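Local coordinates for platelet inhibitor (Ancylostoma caninum, PDB 4TPV), which inhibits platelet aggregation and adhesion, possibly by binding the platelet integrins that recognise fibrinogen and collagen, at residues D12-M15 / R16-T20; L22-G25 / Y26-A29. All coordinates share one frame; numbering follows the deposited sequence.

Contact 1. Residues D12-M15 / R16-T20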
loop_
_atom_site.group_PDB
_atom_site.type_symbol
_atom_site.label_atom_id
_atom_site.label_comp_id
_atom_site.label_asym_id
_atom_site.label_seq_id
_atom_site.Cartn_x
_atom_site.Cartn_y
_atom_site.Cartn_z
ATOM N N ASP A 12 -15.300 2.375 6.916
ATOM C CA ASP A 12 -15.256 2.656 8.353
ATOM C C ASP A 12 -13.929 2.222 8.973
ATOM O O ASP A 12 -13.047 1.736 8.267
ATOM C CB ASP A 12 -16.423 1.984 9.073
ATOM C CG ASP A 12 -16.511 0.492 8.780
ATOM O OD1 ASP A 12 -15.501 -0.121 8.365
ATOM O OD2 ASP A 12 -17.601 -0.080 8.971
ATOM N N ASP A 13 -13.777 2.405 10.286
ATOM C CA ASP A 13 -12.501 2.083 10.940
ATOM C C ASP A 13 -12.103 0.627 10.756
ATOM O O ASP A 13 -10.919 0.308 10.593
ATOM C CB ASP A 13 -12.546 2.393 12.435
ATOM C CG ASP A 13 -12.447 3.873 12.726
ATOM O OD1 ASP A 13 -12.313 4.658 11.770
ATOM O OD2 ASP A 13 -12.495 4.251 13.916
ATOM N N ASP A 14 -13.100 -0.249 10.808
ATOM C CA ASP A 14 -12.913 -1.675 10.583
ATOM C C ASP A 14 -12.223 -1.924 9.239
ATOM O O ASP A 14 -11.212 -2.625 9.151
ATOM C CB ASP A 14 -14.265 -2.388 10.625
ATOM C CG ASP A 14 -14.135 -3.887 10.739
ATOM O OD1 ASP A 14 -13.167 -4.351 11.373
ATOM O OD2 ASP A 14 -15.010 -4.597 10.203
ATOM N N MET A 15 -12.774 -1.338 8.185
ATOM C CA MET A 15 -12.196 -1.520 6.860
ATOM C C MET A 15 -10.819 -0.858 6.725
ATOM O O MET A 15 -9.968 -1.360 6.004
ATOM C CB MET A 15 -13.130 -0.972 5.792
ATOM C CG MET A 15 -14.479 -1.678 5.734
ATOM S SD MET A 15 -15.594 -0.870 4.565
ATOM C CE MET A 15 -14.540 -0.926 3.111
ATOM N N ARG A 16 -10.626 0.282 7.387
ATOM C CA ARG A 16 -9.317 0.943 7.356
ATOM C C ARG A 16 -8.283 -0.014 7.914
ATOM O O ARG A 16 -7.219 -0.195 7.337
ATOM C CB ARG A 16 -9.323 2.263 8.135
ATOM C CG ARG A 16 -10.245 3.310 7.537
ATOM C CD ARG A 16 -10.312 4.553 8.397
ATOM N NE ARG A 16 -11.066 5.594 7.710
ATOM C CZ ARG A 16 -12.299 5.983 8.030
ATOM N NH1 ARG A 16 -12.929 5.450 9.073
ATOM N NH2 ARG A 16 -12.894 6.931 7.311
ATOM N N GLU A 17 -8.621 -0.662 9.026
ATOM C CA GLU A 17 -7.744 -1.649 9.633
ATOM C C GLU A 17 -7.528 -2.846 8.699
ATOM O O GLU A 17 -6.405 -3.327 8.563
ATOM C CB GLU A 17 -8.320 -2.106 10.983
ATOM C CG GLU A 17 -7.336 -2.866 11.843
ATOM C CD GLU A 17 -7.894 -3.160 13.229
ATOM O OE1 GLU A 17 -9.111 -3.434 13.337
ATOM O OE2 GLU A 17 -7.122 -3.102 14.210
ATOM N N MET A 18 -8.582 -3.300 8.028
ATOM C CA MET A 18 -8.461 -4.414 7.101
ATOM C C MET A 18 -7.491 -4.033 5.988
ATOM O O MET A 18 -6.606 -4.792 5.666
ATOM C CB MET A 18 -9.817 -4.823 6.527
ATOM C CG MET A 18 -10.725 -5.514 7.543
ATOM S SD MET A 18 -12.394 -5.648 6.875
ATOM C CE MET A 18 -13.295 -6.255 8.313
ATOM N N PHE A 19 -7.621 -2.830 5.442
ATOM C CA PHE A 19 -6.700 -2.407 4.389
ATOM C C PHE A 19 -5.253 -2.403 4.877
ATOM O O PHE A 19 -4.349 -2.875 4.184
ATOM C CB PHE A 19 -7.069 -1.010 3.883
ATOM C CG PHE A 19 -8.086 -0.998 2.773
ATOM C CD1 PHE A 19 -7.769 -1.470 1.514
ATOM C CD2 PHE A 19 -9.337 -0.449 2.976
ATOM C CE1 PHE A 19 -8.706 -1.425 0.482
ATOM C CE2 PHE A 19 -10.269 -0.401 1.953
ATOM C CZ PHE A 19 -9.946 -0.892 0.695
ATOM N N THR A 20 -5.032 -1.851 6.062
ATOM C CA THR A 20 -3.677 -1.697 6.582
ATOM C C THR A 20 -3.041 -3.058 6.873
ATOM O O THR A 20 -1.903 -3.312 6.490
ATOM C CB THR A 20 -3.675 -0.852 7.850
ATOM O OG1 THR A 20 -4.379 0.376 7.590
ATOM C CG2 THR A 20 -2.233 -0.557 8.301
#
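The Arg16 guanidinium receives Asp13 at its edge: OD1 of Asp13 lies near the guanidinium plane, 2.9 Å from Arg16 NH1. The hydrogen bond in this salt bridge is weak, its N-H...O angle being 128°; the carboxylate and guanidinium planes stand 69° apart. CG of Arg16, beside the backbone N, lies 3.3 Å from Asp12 O; from there the chain runs extended to NE, back toward the helix start. Its stronger acidic partner is Glu49, whose OE2 forms a salt bridge with NE, so the cation is shared between two acids. The Phe19 ring is approached obliquely by Met15 O, which is 3.2 Å from Phe19 CD2 and also accepts from Phe19 N. Beside it, the Met15 chain bends at chi3 and brings its CE to 4.5 Å from Phe19 CE2, a loose apolar contact.

Asp12 is the N-cap of helix 13-34. Its OD1 accepts from Met15 N at 3.0 Å, with an N-H...O angle of 163°, and its own carbonyl takes Arg16 N. At the far end, Thr20 OG1 and Thr20 N reach Arg16 O from opposite faces of the carbonyl plane. This first part of the helix packs against several elements of the CAP fold: Met15, Met18 and Phe19 touch helix 80-89, Phe19 also packs on strand 130-138, and Arg16 and Thr20 meet Tyr44 of strand 43-44.

Contact 2. Residues L22-G25 / Y26-A29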
loop_
_atom_site.group_PDB
_atom_site.type_symbol
_atom_site.label_atom_id
_atom_site.label_comp_id
_atom_site.label_asym_id
_atom_site.label_seq_id
_atom_site.Cartn_x
_atom_site.Cartn_y
_atom_site.Cartn_z
ATOM N N LEU A 22 -3.847 -5.999 5.632
ATOM C CA LEU A 22 -3.653 -6.736 4.386
ATOM C C LEU A 22 -2.356 -6.303 3.702
ATOM O O LEU A 22 -1.522 -7.136 3.332
ATOM C CB LEU A 22 -4.843 -6.523 3.458
ATOM C CG LEU A 22 -4.994 -7.540 2.335
ATOM C CD1 LEU A 22 -5.270 -8.925 2.948
ATOM C CD2 LEU A 22 -6.145 -7.102 1.437
ATOM N N HIS A 23 -2.152 -4.992 3.588
ATOM C CA HIS A 23 -0.912 -4.487 2.992
ATOM C C HIS A 23 0.338 -4.918 3.767
ATOM O O HIS A 23 1.335 -5.334 3.181
ATOM C CB HIS A 23 -0.932 -2.958 2.916
ATOM C CG HIS A 23 -1.684 -2.412 1.742
ATOM N ND1 HIS A 23 -3.059 -2.362 1.694
ATOM C CD2 HIS A 23 -1.245 -1.866 0.579
ATOM C CE1 HIS A 23 -3.439 -1.835 0.539
ATOM N NE2 HIS A 23 -2.356 -1.524 -0.151
ATOM N N ASN A 24 0.299 -4.810 5.087
ATOM C CA ASN A 24 1.465 -5.213 5.849
ATOM C C ASN A 24 1.747 -6.718 5.749
ATOM O O ASN A 24 2.903 -7.113 5.662
ATOM C CB ASN A 24 1.304 -4.768 7.300
ATOM C CG ASN A 24 1.640 -3.301 7.477
ATOM O OD1 ASN A 24 2.500 -2.776 6.777
ATOM N ND2 ASN A 24 0.996 -2.649 8.436
ATOM N N GLY A 25 0.702 -7.545 5.714
ATOM C CA GLY A 25 0.891 -8.971 5.455
ATOM C C GLY A 25 1.511 -9.248 4.092
ATOM O O GLY A 25 2.352 -10.147 3.951
ATOM N N TYR A 26 1.073 -8.503 3.075
ATOM C CA TYR A 26 1.681 -8.610 1.753
ATOM C C TYR A 26 3.149 -8.220 1.823
ATOM O O TYR A 26 4.011 -8.853 1.237
ATOM C CB TYR A 26 0.992 -7.697 0.735
ATOM C CG TYR A 26 -0.433 -8.040 0.363
ATOM C CD1 TYR A 26 -0.928 -9.313 0.510
ATOM C CD2 TYR A 26 -1.273 -7.065 -0.168
ATOM C CE1 TYR A 26 -2.231 -9.617 0.145
ATOM C CE2 TYR A 26 -2.572 -7.355 -0.521
ATOM C CZ TYR A 26 -3.039 -8.636 -0.363
ATOM O OH TYR A 26 -4.338 -8.915 -0.710
ATOM N N ARG A 27 3.429 -7.141 2.544
ATOM C CA ARG A 27 4.809 -6.649 2.611
ATOM C C ARG A 27 5.723 -7.589 3.428
ATOM O O ARG A 27 6.893 -7.777 3.097
ATOM C CB ARG A 27 4.816 -5.207 3.171
ATOM C CG ARG A 27 4.174 -4.210 2.210
ATOM C CD ARG A 27 3.905 -2.841 2.861
ATOM N NE ARG A 27 5.147 -2.160 3.225
ATOM C CZ ARG A 27 5.893 -1.455 2.370
ATOM N NH1 ARG A 27 5.517 -1.349 1.098
ATOM N NH2 ARG A 27 7.030 -0.889 2.771
ATOM N N ALA A 28 5.185 -8.201 4.485
ATOM C CA ALA A 28 5.937 -9.190 5.257
ATOM C C ALA A 28 6.210 -10.456 4.429
ATOM O O ALA A 28 7.309 -11.002 4.466
ATOM C CB ALA A 28 5.176 -9.541 6.532
ATOM N N ALA A 29 5.196 -10.924 3.707
ATOM C CA ALA A 29 5.376 -12.088 2.839
ATOM C C ALA A 29 6.420 -11.758 1.799
ATOM O O ALA A 29 7.323 -12.549 1.524
ATOM C CB ALA A 29 4.060 -12.481 2.178
#
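Leu22 lays its branched end against the phenol end of Tyr26, one helical turn further along helix 13-34, the long N-terminal helix of this CAP domain. CG of Leu22 is 3.5 Å from Tyr26 CZ, and CD2 comes within 3.3 Å of Tyr26 OH. Tyr26 has CG beside the backbone N (chi1 -67°), and its ring runs back along the helix to the Leu22 branch. The same aromatic ring also lies against backbone: Leu22 O sits 3.3 Å above one face of the ring, displaced toward its rim, while accepting the amide N-H of Tyr26. The carbonyl therefore meets both the amide and the ring of one residue. Beyond the two segments, Tyr26 stacks with Trp89 and touches Met112.

The polar side chains of this turn look to other parts of the chain. His23 bonds through ND1 to Phe19 O, one turn earlier, and through NE2 to the hydroxyl of Tyr137, so both ring nitrogens are engaged and its rotation is fixed. Asn24 OD1 accepts from Met42 N. Arg27, bent at chi3 (66°), gives NH1 to the carbonyls of Met112 and Trp114 and NE to that of Arg40; these backbone oxygens probably offset the charge of the buried group. The Asn24 amide and the Arg27 guanidinium are not stacked, their planes standing 65° apart, with Asn24 OD1 4.2 Å from Arg27 CD. The aliphatic root of Arg27 lies closer to the helix backbone, CG being 3.2 Å from His23 O.

In the fold
Contacts 1 and 2 are successive parts of helix 13-34, their centres 14 Å apart, with contact 1 at the capped start and contact 2 nearer the centre of the fold, 9 Å from it against 13 Å. The chemistry follows the location. At 12-20, four residues are exposed and the helix start is rich in acids, with carboxylates serving the cap and a salt bridge. At 22-29, none is exposed, and the buried His23, Asn24 and Arg27 bond to backbone atoms or a tyrosine hydroxyl. Both contacts share helix 80-89 as a packing neighbour, whereas helix 107-113 touches contact 2.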